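PDB 5MQ6: polycyclic ketone monooxygenase from Myceliophthora thermophila, which uses FAD and NADPH to insert one oxygen atom next to the carbonyl of ketones, especially polycyclic ones, yielding esters or lactones. Local coordinates for residues 303-307 and 398-402; 356-362 and 423-429; 363-368 and 589-593. The contacts are given in a common frame with arbitrary orientation. Numbering follows the deposited sequence.

Interaction 1: 303-307 and 398-402; sequences SGVWW and QVRAR
Residues 303-307 run extended past one side of helix 378-406, whose turn 398-402 is regular alpha-helix. Only Val305 and Trp306 count as strand, paired in parallel with strand 428-429. A short parallel strand pair here packs on a long helix, and a helix arginine hydrogen-bonds the strand backbone. The CA atoms come closest at Trp306 and Val399, 6.0 Å apart. Gly304 (phi/psi -81/111) sets its CA 3.8 Å from Val399 CG1. Val305 places its N 3.7 Å from the same CG1, with Val399 in the t rotamer. Val305 O accepts a hydrogen bond from Arg402 NH2 (3.3 Å, nearly straight at 172°). A water also donates to Val305 O (2.7 Å) and to Val399 O (2.8 Å), bridging strand and helix. Trp306 has its CA-CB bond pointing away, but with chi1 near -160° the indole comes back to the helix. Its CE3 lies 3.9 Å from Val399 CG2, its CZ3 3.6 Å from Gln398 O, and its CH2 3.6 Å from Gln398 CB. Trp307, chi1 p, has its CA 3.6 Å from Arg402 NH1, over one face of the guanidinium. NE1 of Trp306 and NE1 of Trp307 both hydrogen-bond Glu358 OE2. Arg402 reaches across with chi1 and chi2 t. An apolar Val-Trp patch thus joins strand edge to helix, and Arg402 NH2 hydrogen-bonds two backbone carbonyls, Val305 O across the contact and Ser430 O outside it.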
loop_
_atom_site.group_PDB
_atom_site.type_symbol
_atom_site.label_atom_id
_atom_site.label_comp_id
_atom_site.label_asym_id
_atom_site.label_seq_id
_atom_site.Cartn_x
_atom_site.Cartn_y
_atom_site.Cartn_z
ATOM N N SER A 303 10.966 -0.616 -14.451
ATOM C CA SER A 303 10.106 -1.739 -13.981
ATOM C C SER A 303 10.242 -2.979 -14.872
ATOM O O SER A 303 10.486 -2.890 -16.109
ATOM C CB SER A 303 8.618 -1.336 -13.970
ATOM O OG SER A 303 8.321 -0.517 -12.823
ATOM N N GLY A 304 10.099 -4.136 -14.244
ATOM C CA GLY A 304 9.834 -5.330 -14.974
ATOM C C GLY A 304 8.357 -5.412 -15.300
ATOM O O GLY A 304 7.521 -5.611 -14.451
ATOM N N VAL A 305 8.069 -5.264 -16.561
ATOM C CA VAL A 305 6.768 -5.126 -17.083
ATOM C C VAL A 305 6.297 -6.428 -17.725
ATOM O O VAL A 305 6.772 -6.841 -18.789
ATOM C CB VAL A 305 6.735 -3.966 -18.084
ATOM C CG1 VAL A 305 5.301 -3.786 -18.620
ATOM C CG2 VAL A 305 7.207 -2.718 -17.403
ATOM N N TRP A 306 5.361 -7.067 -17.067
ATOM C CA TRP A 306 4.828 -8.358 -17.553
ATOM C C TRP A 306 3.495 -8.108 -18.246
ATOM O O TRP A 306 3.084 -6.968 -18.363
ATOM C CB TRP A 306 4.769 -9.350 -16.373
ATOM C CG TRP A 306 4.697 -10.813 -16.694
ATOM C CD1 TRP A 306 3.856 -11.695 -16.115
ATOM C CD2 TRP A 306 5.467 -11.565 -17.683
ATOM N NE1 TRP A 306 4.061 -12.956 -16.621
ATOM C CE2 TRP A 306 5.052 -12.925 -17.568
ATOM C CE3 TRP A 306 6.486 -11.236 -18.613
ATOM C CZ2 TRP A 306 5.587 -13.953 -18.356
ATOM C CZ3 TRP A 306 6.972 -12.262 -19.457
ATOM C CH2 TRP A 306 6.540 -13.612 -19.306
ATOM N N TRP A 307 2.838 -9.147 -18.734
ATOM C CA TRP A 307 1.667 -8.996 -19.518
ATOM C C TRP A 307 0.450 -8.819 -18.599
ATOM O O TRP A 307 0.449 -9.280 -17.462
ATOM C CB TRP A 307 1.463 -10.192 -20.421
ATOM C CG TRP A 307 1.268 -11.535 -19.674
ATOM C CD1 TRP A 307 2.239 -12.367 -19.273
ATOM C CD2 TRP A 307 0.040 -12.149 -19.315
ATOM N NE1 TRP A 307 1.709 -13.472 -18.663
ATOM C CE2 TRP A 307 0.358 -13.381 -18.679
ATOM C CE3 TRP A 307 -1.309 -11.801 -19.477
ATOM C CZ2 TRP A 307 -0.606 -14.235 -18.186
ATOM C CZ3 TRP A 307 -2.265 -12.655 -19.019
ATOM C CH2 TRP A 307 -1.930 -13.853 -18.373
ATOM N N GLN A 398 12.254 -14.328 -18.841
ATOM C CA GLN A 398 11.102 -14.021 -19.709
ATOM C C GLN A 398 10.699 -12.571 -19.705
ATOM O O GLN A 398 10.301 -12.062 -20.716
ATOM C CB GLN A 398 9.890 -14.862 -19.408
ATOM C CG GLN A 398 10.251 -16.347 -19.711
ATOM C CD GLN A 398 9.042 -17.204 -19.888
ATOM O OE1 GLN A 398 7.974 -16.903 -19.360
ATOM N NE2 GLN A 398 9.175 -18.250 -20.698
ATOM N N VAL A 399 10.769 -11.907 -18.577
ATOM C CA VAL A 399 10.386 -10.500 -18.551
ATOM C C VAL A 399 11.308 -9.669 -19.445
ATOM O O VAL A 399 10.840 -8.828 -20.186
ATOM C CB VAL A 399 10.405 -9.929 -17.143
ATOM C CG1 VAL A 399 9.959 -8.432 -17.131
ATOM C CG2 VAL A 399 9.482 -10.720 -16.221
ATOM N N ARG A 400 12.613 -9.899 -19.354
ATOM C CA ARG A 400 13.593 -9.176 -20.193
ATOM C C ARG A 400 13.448 -9.472 -21.672
ATOM O O ARG A 400 13.612 -8.587 -22.535
ATOM C CB ARG A 400 14.996 -9.527 -19.776
ATOM C CG ARG A 400 15.558 -8.872 -18.483
ATOM C CD ARG A 400 16.841 -9.668 -18.056
ATOM N NE ARG A 400 16.743 -9.648 -16.692
ATOM C CZ ARG A 400 16.847 -10.554 -15.757
ATOM N NH1 ARG A 400 17.285 -11.821 -15.858
ATOM N NH2 ARG A 400 16.515 -10.050 -14.601
ATOM N N ALA A 401 13.140 -10.720 -21.956
ATOM C CA ALA A 401 12.937 -11.145 -23.346
ATOM C C ALA A 401 11.688 -10.524 -23.947
ATOM O O ALA A 401 11.672 -10.161 -25.145
ATOM C CB ALA A 401 12.793 -12.650 -23.359
ATOM N N ARG A 402 10.634 -10.426 -23.130
ATOM C CA ARG A 402 9.404 -9.803 -23.557
ATOM C C ARG A 402 9.726 -8.364 -23.954
ATOM O O ARG A 402 9.281 -7.852 -25.013
ATOM C CB ARG A 402 8.304 -9.825 -22.453
ATOM C CG ARG A 402 7.050 -9.174 -22.946
ATOM C CD ARG A 402 5.692 -9.622 -22.392
ATOM N NE ARG A 402 5.290 -8.523 -21.683
ATOM C CZ ARG A 402 4.319 -7.659 -21.847
ATOM N NH1 ARG A 402 3.239 -7.800 -22.538
ATOM N NH2 ARG A 402 4.412 -6.677 -21.036
HETATM O O HOH W 1 8.842 -6.926 -20.596
#

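Interaction 2: 356-362 and 423-429; sequences WTEMPAF and WCKRPTF. With NDP (NADPH dihydro-nicotinamide-adenine-dinucleotide phosphate), chain C.
This is a buried, largely apolar contact between the loop after helix 328-340 and the segment leading into strand 428-429, beside the NADPH site of this Rossmann-type flavoprotein. Two 3-10 turns, 356-357 and 360-362, flank an irregular link, and Phe362 N bonds Met359 O (2.9 Å). From Lys425 the partner chain is extended. CA atoms approach to 4.8 Å at Phe362-Trp423 but only 8.3 Å at Trp356-Pro427. Pro427 is central. Its CG lies 3.7 Å from Trp356 CZ3 and 3.6 Å from Met359 SD, and its CD 3.5 Å from Phe362 CE1 (Phe362 chi1 t). Phe429, chi1 m, places CE1 3.3 Å from Trp356 CE2; the planes meet obliquely at 42°. Trp423, chi1 p, has CE3 3.8 Å from Ala361 CB. Arg426 turns a guanidinium face to Trp356 CZ2, with NH2 3.6 Å from that atom. It forms a salt bridge with the FAD-binding Asp133 and touches the FAD. The adjoining side chains thus link this apolar cluster to both cofactors. Arg426 CD is 3.0 Å from NADPH O2D, and Lys425 NZ donates to the phosphate oxygen O3X of NADPH at 2.8 Å.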
loop_
_atom_site.group_PDB
_atom_site.type_symbol
_atom_site.label_atom_id
_atom_site.label_comp_id
_atom_site.label_asym_id
_atom_site.label_seq_id
_atom_site.Cartn_x
_atom_site.Cartn_y
_atom_site.Cartn_z
ATOM N N TRP A 356 0.383 -12.744 -12.232
ATOM C CA TRP A 356 0.804 -12.947 -10.859
ATOM C C TRP A 356 1.078 -14.422 -10.534
ATOM O O TRP A 356 1.786 -14.703 -9.605
ATOM C CB TRP A 356 -0.308 -12.494 -9.911
ATOM C CG TRP A 356 -0.449 -10.982 -9.766
ATOM C CD1 TRP A 356 -1.422 -10.183 -10.340
ATOM C CD2 TRP A 356 0.325 -10.127 -8.917
ATOM N NE1 TRP A 356 -1.271 -8.866 -9.878
ATOM C CE2 TRP A 356 -0.203 -8.816 -9.027
ATOM C CE3 TRP A 356 1.422 -10.334 -8.097
ATOM C CZ2 TRP A 356 0.346 -7.724 -8.349
ATOM C CZ3 TRP A 356 1.954 -9.274 -7.429
ATOM C CH2 TRP A 356 1.415 -7.959 -7.554
ATOM N N THR A 357 0.506 -15.350 -11.292
ATOM C CA THR A 357 0.646 -16.784 -11.032
ATOM C C THR A 357 1.914 -17.378 -11.662
ATOM O O THR A 357 2.109 -18.599 -11.607
ATOM C CB THR A 357 -0.633 -17.551 -11.476
ATOM O OG1 THR A 357 -0.782 -17.502 -12.909
ATOM C CG2 THR A 357 -1.835 -16.936 -10.888
ATOM N N GLU A 358 2.774 -16.526 -12.230
ATOM C CA GLU A 358 3.978 -16.925 -12.945
ATOM C C GLU A 358 5.269 -16.461 -12.296
ATOM O O GLU A 358 6.321 -16.381 -12.961
ATOM C CB GLU A 358 3.965 -16.388 -14.393
ATOM C CG GLU A 358 2.931 -17.029 -15.259
ATOM C CD GLU A 358 2.886 -16.462 -16.684
ATOM O OE1 GLU A 358 3.101 -17.217 -17.626
ATOM O OE2 GLU A 358 2.626 -15.305 -16.897
ATOM N N MET A 359 5.186 -16.127 -11.017
ATOM C CA MET A 359 6.307 -15.517 -10.301
ATOM C C MET A 359 6.436 -16.119 -8.873
ATOM O O MET A 359 6.280 -15.415 -7.849
ATOM C CB MET A 359 6.112 -14.004 -10.307
ATOM C CG MET A 359 4.728 -13.528 -10.006
ATOM S SD MET A 359 4.736 -11.694 -9.961
ATOM C CE MET A 359 5.064 -11.292 -11.655
ATOM N N PRO A 360 6.724 -17.431 -8.798
ATOM C CA PRO A 360 6.828 -18.128 -7.521
ATOM C C PRO A 360 7.985 -17.649 -6.632
ATOM O O PRO A 360 7.919 -17.811 -5.435
ATOM C CB PRO A 360 7.022 -19.606 -7.964
ATOM C CG PRO A 360 7.804 -19.457 -9.262
ATOM C CD PRO A 360 7.082 -18.306 -9.933
ATOM N N ALA A 361 8.970 -16.955 -7.198
ATOM C CA ALA A 361 10.006 -16.318 -6.370
ATOM C C ALA A 361 9.532 -15.070 -5.691
ATOM O O ALA A 361 10.275 -14.514 -4.841
ATOM C CB ALA A 361 11.268 -15.974 -7.171
ATOM N N PHE A 362 8.321 -14.592 -6.033
ATOM C CA PHE A 362 7.754 -13.519 -5.135
ATOM C C PHE A 362 7.668 -13.913 -3.648
ATOM O O PHE A 362 7.703 -13.053 -2.734
ATOM C CB PHE A 362 6.423 -12.975 -5.646
ATOM C CG PHE A 362 6.117 -11.568 -5.206
ATOM C CD1 PHE A 362 6.827 -10.485 -5.731
ATOM C CD2 PHE A 362 5.070 -11.316 -4.292
ATOM C CE1 PHE A 362 6.537 -9.162 -5.316
ATOM C CE2 PHE A 362 4.802 -10.033 -3.865
ATOM C CZ PHE A 362 5.518 -8.946 -4.398
ATOM N N TRP A 423 11.205 -10.245 -6.733
ATOM C CA TRP A 423 10.792 -9.796 -5.426
ATOM C C TRP A 423 11.266 -8.381 -4.927
ATOM O O TRP A 423 10.764 -7.953 -3.911
ATOM C CB TRP A 423 11.121 -10.870 -4.406
ATOM C CG TRP A 423 12.590 -11.046 -4.107
ATOM C CD1 TRP A 423 13.365 -10.244 -3.328
ATOM C CD2 TRP A 423 13.452 -12.086 -4.596
ATOM N NE1 TRP A 423 14.626 -10.743 -3.261
ATOM C CE2 TRP A 423 14.717 -11.871 -4.024
ATOM C CE3 TRP A 423 13.252 -13.213 -5.411
ATOM C CZ2 TRP A 423 15.812 -12.706 -4.262
ATOM C CZ3 TRP A 423 14.352 -14.062 -5.669
ATOM C CH2 TRP A 423 15.618 -13.807 -5.069
ATOM N N CYS A 424 12.196 -7.689 -5.597
ATOM C CA CYS A 424 12.755 -6.431 -5.099
ATOM C C CYS A 424 11.899 -5.182 -5.336
ATOM O O CYS A 424 12.163 -4.154 -4.737
ATOM C CB CYS A 424 14.132 -6.159 -5.731
ATOM S SG CYS A 424 15.419 -7.307 -5.233
ATOM N N LYS A 425 10.924 -5.259 -6.236
ATOM C CA LYS A 425 9.996 -4.198 -6.522
ATOM C C LYS A 425 8.669 -4.805 -6.790
ATOM O O LYS A 425 8.567 -5.997 -7.139
ATOM C CB LYS A 425 10.338 -3.438 -7.815
ATOM C CG LYS A 425 11.722 -2.868 -7.912
ATOM C CD LYS A 425 11.973 -1.673 -6.990
ATOM C CE LYS A 425 13.017 -0.689 -7.552
ATOM N NZ LYS A 425 12.943 0.623 -6.840
ATOM N N ARG A 426 7.649 -3.966 -6.755
ATOM C CA ARG A 426 6.314 -4.464 -7.107
ATOM C C ARG A 426 6.286 -4.823 -8.617
ATOM O O ARG A 426 6.773 -4.083 -9.464
ATOM C CB ARG A 426 5.125 -3.569 -6.706
ATOM C CG ARG A 426 3.871 -4.466 -6.539
ATOM C CD ARG A 426 2.694 -3.751 -5.984
ATOM N NE ARG A 426 1.376 -4.315 -6.264
ATOM C CZ ARG A 426 0.658 -5.056 -5.392
ATOM N NH1 ARG A 426 1.148 -5.466 -4.216
ATOM N NH2 ARG A 426 -0.565 -5.446 -5.685
ATOM N N PRO A 427 5.832 -6.021 -8.944
ATOM C CA PRO A 427 5.726 -6.287 -10.388
ATOM C C PRO A 427 4.591 -5.430 -10.985
ATOM O O PRO A 427 3.657 -5.051 -10.252
ATOM C CB PRO A 427 5.369 -7.785 -10.451
ATOM C CG PRO A 427 5.055 -8.205 -9.053
ATOM C CD PRO A 427 5.718 -7.240 -8.136
ATOM N N THR A 428 4.688 -5.158 -12.281
ATOM C CA THR A 428 3.758 -4.261 -13.024
ATOM C C THR A 428 3.357 -5.007 -14.210
ATOM O O THR A 428 4.071 -5.929 -14.648
ATOM C CB THR A 428 4.430 -2.959 -13.459
ATOM O OG1 THR A 428 5.478 -3.252 -14.412
ATOM C CG2 THR A 428 5.033 -2.309 -12.246
ATOM N N PHE A 429 2.156 -4.712 -14.700
ATOM C CA PHE A 429 1.567 -5.515 -15.758
ATOM C C PHE A 429 0.984 -4.540 -16.754
ATOM O O PHE A 429 0.268 -3.638 -16.356
ATOM C CB PHE A 429 0.498 -6.424 -15.217
ATOM C CG PHE A 429 0.950 -7.299 -14.064
ATOM C CD1 PHE A 429 0.941 -6.789 -12.729
ATOM C CD2 PHE A 429 1.347 -8.612 -14.269
ATOM C CE1 PHE A 429 1.373 -7.538 -11.665
ATOM C CE2 PHE A 429 1.795 -9.378 -13.157
ATOM C CZ PHE A 429 1.795 -8.824 -11.866
HETATM P PA NDP C . 6.855 4.120 -6.947
HETATM O O1A NDP C . 7.495 4.588 -5.595
HETATM O O2A NDP C . 6.598 2.670 -7.274
HETATM O O5B NDP C . 7.686 4.842 -8.117
HETATM C C5B NDP C . 8.284 6.114 -7.973
HETATM C C4B NDP C . 9.174 6.228 -9.194
HETATM O O4B NDP C . 9.887 7.493 -9.168
HETATM C C3B NDP C . 10.204 5.096 -9.244
HETATM O O3B NDP C . 10.205 4.520 -10.564
HETATM C C2B NDP C . 11.462 5.844 -8.860
HETATM O O2B NDP C . 12.696 5.219 -9.319
HETATM C C1B NDP C . 11.223 7.214 -9.455
HETATM N N9A NDP C . 12.124 8.203 -8.861
HETATM C C8A NDP C . 12.329 8.482 -7.533
HETATM N N7A NDP C . 13.268 9.436 -7.379
HETATM C C5A NDP C . 13.647 9.737 -8.648
HETATM C C6A NDP C . 14.633 10.644 -9.219
HETATM N N6A NDP C . 15.350 11.386 -8.384
HETATM N N1A NDP C . 14.750 10.681 -10.564
HETATM C C2A NDP C . 14.012 9.902 -11.418
HETATM N N3A NDP C . 13.093 9.022 -10.987
HETATM C C4A NDP C . 12.903 8.927 -9.624
HETATM O O3 NDP C . 5.430 4.810 -7.136
HETATM P PN NDP C . 4.132 4.400 -8.057
HETATM O O1N NDP C . 3.099 5.544 -7.804
HETATM O O2N NDP C . 4.525 4.148 -9.496
HETATM O O5D NDP C . 3.592 3.009 -7.431
HETATM C C5D NDP C . 3.350 2.955 -5.983
HETATM C C4D NDP C . 2.532 1.734 -5.604
HETATM O O4D NDP C . 1.171 1.864 -6.074
HETATM C C3D NDP C . 3.011 0.517 -6.399
HETATM O O3D NDP C . 4.356 -0.001 -6.075
HETATM C C2D NDP C . 1.777 -0.409 -6.334
HETATM O O2D NDP C . 1.670 -1.060 -5.027
HETATM C C1D NDP C . 0.669 0.595 -6.650
HETATM P P2B NDP C . 13.448 4.156 -8.352
HETATM O O1X NDP C . 13.454 4.827 -6.971
HETATM O O2X NDP C . 14.880 4.022 -8.823
HETATM O O3X NDP C . 12.721 2.814 -8.515
#

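Interaction 3: 363-368 and 589-593; sequences SAVIGS and WFASV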
loop_
_atom_site.group_PDB
_atom_site.type_symbol
_atom_site.label_atom_id
_atom_site.label_comp_id
_atom_site.label_asym_id
_atom_site.label_seq_id
_atom_site.Cartn_x
_atom_site.Cartn_y
_atom_site.Cartn_z
ATOM N N SER A 363 7.598 -15.192 -3.404
ATOM C CA SER A 363 7.601 -15.755 -2.046
ATOM C C SER A 363 8.855 -15.340 -1.237
ATOM O O SER A 363 8.858 -15.360 0.015
ATOM C CB SER A 363 7.591 -17.289 -2.206
ATOM O OG SER A 363 8.791 -17.702 -2.885
ATOM N N ALA A 364 9.909 -14.930 -1.938
ATOM C CA ALA A 364 11.095 -14.393 -1.283
ATOM C C ALA A 364 10.707 -13.305 -0.315
ATOM O O ALA A 364 11.321 -13.127 0.679
ATOM C CB ALA A 364 12.098 -13.813 -2.328
ATOM N N VAL A 365 9.738 -12.499 -0.675
ATOM C CA VAL A 365 9.379 -11.375 0.172
ATOM C C VAL A 365 8.103 -11.572 0.928
ATOM O O VAL A 365 7.869 -10.802 1.823
ATOM C CB VAL A 365 9.319 -10.009 -0.493
ATOM C CG1 VAL A 365 10.752 -9.508 -0.745
ATOM C CG2 VAL A 365 8.441 -10.028 -1.746
ATOM N N ILE A 366 7.284 -12.535 0.528
ATOM C CA ILE A 366 5.997 -12.830 1.176
ATOM C C ILE A 366 6.046 -13.963 2.207
ATOM O O ILE A 366 5.391 -13.870 3.246
ATOM C CB ILE A 366 4.961 -13.179 0.062
ATOM C CG1 ILE A 366 4.699 -11.960 -0.765
ATOM C CG2 ILE A 366 3.721 -13.724 0.648
ATOM C CD1 ILE A 366 4.498 -10.719 0.036
ATOM N N GLY A 367 6.865 -14.985 1.966
ATOM C CA GLY A 367 6.856 -16.184 2.805
ATOM C C GLY A 367 6.419 -17.344 1.938
ATOM O O GLY A 367 5.848 -17.155 0.875
ATOM N N SER A 368 6.640 -18.543 2.408
ATOM C CA SER A 368 6.123 -19.756 1.801
ATOM C C SER A 368 5.874 -20.740 2.879
ATOM O O SER A 368 6.696 -20.832 3.730
ATOM C CB SER A 368 7.200 -20.375 0.869
ATOM O OG SER A 368 6.709 -21.541 0.239
ATOM N N TRP A 589 14.432 -15.830 6.680
ATOM C CA TRP A 589 13.720 -15.772 5.398
ATOM C C TRP A 589 14.035 -14.471 4.652
ATOM O O TRP A 589 14.279 -14.479 3.451
ATOM C CB TRP A 589 12.200 -15.945 5.564
ATOM C CG TRP A 589 11.570 -16.203 4.274
ATOM C CD1 TRP A 589 11.164 -15.278 3.369
ATOM C CD2 TRP A 589 11.299 -17.470 3.699
ATOM N NE1 TRP A 589 10.641 -15.904 2.245
ATOM C CE2 TRP A 589 10.728 -17.240 2.417
ATOM C CE3 TRP A 589 11.492 -18.795 4.134
ATOM C CZ2 TRP A 589 10.354 -18.286 1.554
ATOM C CZ3 TRP A 589 11.121 -19.826 3.304
ATOM C CH2 TRP A 589 10.575 -19.567 1.999
ATOM N N PHE A 590 14.090 -13.368 5.383
ATOM C CA PHE A 590 14.172 -12.052 4.750
ATOM C C PHE A 590 15.566 -11.528 4.422
ATOM O O PHE A 590 15.729 -10.423 3.883
ATOM C CB PHE A 590 13.253 -11.079 5.459
ATOM C CG PHE A 590 11.822 -11.601 5.568
ATOM C CD1 PHE A 590 10.930 -11.455 4.511
ATOM C CD2 PHE A 590 11.396 -12.282 6.682
ATOM C CE1 PHE A 590 9.641 -12.004 4.560
ATOM C CE2 PHE A 590 10.078 -12.785 6.775
ATOM C CZ PHE A 590 9.177 -12.627 5.703
ATOM N N ALA A 591 16.569 -12.384 4.624
ATOM C CA ALA A 591 17.875 -12.181 3.945
ATOM C C ALA A 591 17.732 -12.073 2.439
ATOM O O ALA A 591 18.579 -11.461 1.773
ATOM C CB ALA A 591 18.800 -13.329 4.258
ATOM N N SER A 592 16.652 -12.672 1.911
ATOM C CA SER A 592 16.250 -12.437 0.536
ATOM C C SER A 592 16.319 -10.986 0.090
ATOM O O SER A 592 16.525 -10.709 -1.054
ATOM C CB SER A 592 14.843 -12.945 0.300
ATOM O OG SER A 592 13.899 -12.139 0.994
ATOM N N VAL A 593 16.165 -10.047 0.994
ATOM C CA VAL A 593 16.078 -8.663 0.632
ATOM C C VAL A 593 17.474 -7.989 0.540
ATOM O O VAL A 593 17.607 -6.943 -0.042
ATOM C CB VAL A 593 15.061 -8.044 1.596
ATOM C CG1 VAL A 593 15.456 -6.715 2.156
ATOM C CG2 VAL A 593 13.703 -8.031 0.904
#
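Two backbone carbonyls of the short helix 363-366 take hydrogen bonds from side chains of 589-593. Trp589 NE1 donates to Ser363 O at 2.9 Å, with an N-H...O angle of 149°. Ser592 OG donates to Ala364 O at 2.8 Å. Ser363 O is shared: Gly367 N also bonds it, at 2.8 Å, and Ile366 N does so weakly at 3.3 Å. The Trp589 ring meets the two carbonyls with its edge, near its own plane. Its chi1 is t, and its CA-CB bond points toward the helix. Phe590 presents its ring edge to Val365 O, with CE1 3.5 Å from that oxygen. The contact joins helix 363-366 to the loop after helix 573-585. Helix 378-406 packs on both, with Leu388 touching Ala364 and Ser592. The partner segment closes into a 3-10 turn at 591-593. There Val593 N bonds Phe590 O at 2.9 Å, and Ser592 N bonds Trp589 O weakly at 3.4 Å. Gly367 ends the helix with positive phi (116/165). A side chain at these angles would jam against the carbonyl of Ile366, which calls for glycine. Its CA makes an off-centre CH-pi contact with the five-membered ring of Trp589, 4.2 Å from the centroid. Beyond it, Ser368 CB is 3.6 Å from Trp589 CH2. Apolar contact continues at the other end, where Val365 CG1 is 3.7 Å from Val593 CG2. Other polar groups pair with residues outside the two segments. Ser363 OG bonds Pro360 O, and Ser368 OG bonds Thr341 O and Arg370 N. Trp589 O accepts from His384 NE2 in helix 378-406, while Ser592 O accepts from Trp423 NE1.

How the interactions relate
The contacts form a row, with interaction 2 in the middle. Its centre lies about 10 Å from that of interaction 1 and about 12 Å from that of interaction 3; the outer two are about 21 Å apart. Interactions 1 and 2 share the two-stranded parallel sheet 305-306/428-429, and Glu358 probably accepts hydrogen bonds from both Trp306 and Trp307. Trp423 carries the row onward, probably bonding Ser592 O and packing on Ala364. Along the chain the order is 303-307, 356-362, 363-368, 398-402, 423-429, 589-593, so the segments of every pair of contacts alternate. The middle contact reaches the NADPH, and the outer two extend away from it.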